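Local coordinates for putative alpha-L-fucosidase (Bacteroides thetaiotaomicron, PDB 4OUE) that hydrolyses alpha-L-fucosides as a family 29 glycoside hydrolase, and here holds a thiogalactoside in its active-site pocket, at the 1-methylethyl 1-thio-beta-D-galactopyranoside site. Coordinates in Å, arbitrary orientation; residue numbers count along the deposited sequence, not the author numbering.

The 1-methylethyl 1-thio-beta-D-galactopyranoside site. Residues 164, 166-168, 197-198, 208, 212, 232, 255. With IPT (1-methylethyl 1-thio-beta-D-galactopyranoside), chain B.
Glu232 grips neighbouring hydroxyls of the galactoside with both carboxylate oxygens: OE1 accepts from O2 at 2.6 Å and OE2 from O3 at 2.7 Å, each through its syn lone pair. Its extended chain, CG anti to the backbone N (chi1 175°), brings this fork alongside the sugar. The pocket is the active site of a GH29 alpha-L-fucosidase; IPT, possibly carried over from expression, is not a fucoside. Asp166, in the family's Trp-Asp-Gly segment, is the expected catalytic nucleophile, a short acid held rigidly: OD1 takes the axial O4 hydroxyl at 2.9 Å, from well above the carboxylate plane, and also accepts the backbone N of Ala168, which fixes its rotation and would probably temper its charge. The Gly167 N-H points almost straight at O4 (173° at H), so O4 is both donor and acceptor; glycine has no side chain to crowd it. Lys198, long and extended, donates from NZ to the Gly167 carbonyl, bracing this turn. At the opposite end, O6 lies 2.7 Å from Glu212 OE2 on its anti lone pair and 2.6 Å from Asp255 OD2 on its syn lone pair. One hydroxyl proton cannot serve both fully, so they share it or one acid is probably protonated, perhaps Glu212, plausibly the acid/base; the coordinates do not show which. A water bridges Glu212 OE2 to ring oxygen O5. Trp208 lays its broad apolar indole against the sugar's C-H face, C5 standing 3.6 Å from the six-membered-ring centroid (CH-pi). An alanine here removes that face, and the pyranose would probably be held less firmly against its polar partners. Outward, apolar Trp164 CH2 meets C6 at 3.8 Å, and small Ala168 fits CB beside S1.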
# COMPACT_ATOMS: atom_id res chain seq x y z
N TRP A 164 4.79 11.30 2.38
CA TRP A 164 5.10 10.27 3.36
C TRP A 164 5.82 10.85 4.57
O TRP A 164 6.89 11.46 4.43
CB TRP A 164 5.98 9.20 2.72
CG TRP A 164 5.59 7.78 3.04
CD1 TRP A 164 4.58 7.05 2.46
CD2 TRP A 164 6.22 6.91 3.98
NE1 TRP A 164 4.54 5.78 3.00
CE2 TRP A 164 5.54 5.67 3.93
CE3 TRP A 164 7.29 7.05 4.87
CZ2 TRP A 164 5.91 4.58 4.72
CZ3 TRP A 164 7.65 5.98 5.66
CH2 TRP A 164 6.96 4.76 5.58
N ASP A 166 7.61 9.73 7.78
CA ASP A 166 8.25 8.72 8.62
C ASP A 166 8.20 9.20 10.07
O ASP A 166 8.46 10.37 10.36
CB ASP A 166 9.70 8.53 8.17
CG ASP A 166 10.29 7.18 8.59
OD1 ASP A 166 9.99 6.71 9.71
OD2 ASP A 166 11.05 6.59 7.79
N GLY A 167 7.83 8.30 10.98
CA GLY A 167 7.72 8.64 12.38
C GLY A 167 9.00 8.36 13.16
O GLY A 167 9.08 8.66 14.36
N ALA A 168 10.00 7.80 12.48
CA ALA A 168 11.29 7.53 13.12
C ALA A 168 11.97 8.82 13.56
O ALA A 168 12.27 9.69 12.72
CB ALA A 168 12.20 6.76 12.18
N THR A 197 2.06 9.49 10.70
CA THR A 197 2.49 8.75 11.88
C THR A 197 2.52 9.64 13.13
O THR A 197 2.66 10.87 13.03
CB THR A 197 3.89 8.14 11.67
OG1 THR A 197 4.78 9.16 11.22
CG2 THR A 197 3.83 7.02 10.63
N LYS A 198 2.39 9.01 14.29
CA LYS A 198 2.50 9.71 15.57
C LYS A 198 1.69 11.01 15.67
O LYS A 198 0.47 11.00 15.51
CB LYS A 198 3.97 9.90 15.92
CG LYS A 198 4.68 8.56 16.05
CD LYS A 198 6.17 8.69 16.25
CE LYS A 198 6.79 7.32 16.46
NZ LYS A 198 8.27 7.37 16.58
N TRP A 208 0.49 3.56 9.36
CA TRP A 208 1.43 2.45 9.38
C TRP A 208 0.75 1.24 9.99
O TRP A 208 -0.25 1.38 10.70
CB TRP A 208 2.66 2.82 10.21
CG TRP A 208 3.77 1.80 10.12
CD1 TRP A 208 4.16 1.10 9.00
CD2 TRP A 208 4.61 1.37 11.18
NE1 TRP A 208 5.21 0.27 9.32
CE2 TRP A 208 5.50 0.42 10.65
CE3 TRP A 208 4.71 1.71 12.54
CZ2 TRP A 208 6.48 -0.21 11.43
CZ3 TRP A 208 5.67 1.09 13.31
CH2 TRP A 208 6.55 0.14 12.76
N GLU A 212 7.76 -3.88 9.44
CA GLU A 212 8.37 -3.68 8.12
C GLU A 212 8.68 -5.02 7.46
O GLU A 212 9.64 -5.14 6.71
CB GLU A 212 9.63 -2.84 8.24
CG GLU A 212 9.38 -1.40 8.70
CD GLU A 212 10.67 -0.60 8.84
OE1 GLU A 212 11.76 -1.21 8.85
OE2 GLU A 212 10.59 0.65 8.94
N GLU A 232 1.97 5.19 18.94
CA GLU A 232 2.35 4.09 18.06
C GLU A 232 2.96 2.89 18.77
O GLU A 232 2.55 1.74 18.54
CB GLU A 232 3.33 4.63 17.02
CG GLU A 232 3.96 3.63 16.09
CD GLU A 232 4.95 4.31 15.16
OE1 GLU A 232 6.16 4.06 15.27
OE2 GLU A 232 4.50 5.12 14.31
N ASP A 255 4.55 -1.39 4.28
CA ASP A 255 5.84 -1.08 3.64
C ASP A 255 6.90 -2.14 3.87
O ASP A 255 7.07 -2.63 4.99
CB ASP A 255 6.38 0.28 4.10
CG ASP A 255 6.60 0.36 5.62
OD1 ASP A 255 5.77 -0.17 6.39
OD2 ASP A 255 7.61 0.98 6.04
C1 IPT B . 8.93 3.29 12.21
C2 IPT B . 8.28 4.56 12.63
O2 IPT B . 8.30 4.69 14.00
C3 IPT B . 6.87 4.57 12.11
O3 IPT B . 6.27 5.77 12.43
C4 IPT B . 6.87 4.34 10.62
O4 IPT B . 7.41 5.45 9.98
C5 IPT B . 7.69 3.13 10.30
O5 IPT B . 8.98 3.26 10.83
C6 IPT B . 7.80 2.96 8.81
O6 IPT B . 8.17 1.66 8.50
S1 IPT B . 10.56 3.21 12.94
C1' IPT B . 11.15 1.54 12.89
C2' IPT B . 11.04 0.89 14.22
C3' IPT B . 10.29 0.73 11.98
O HOH W 1 11.45 3.64 9.62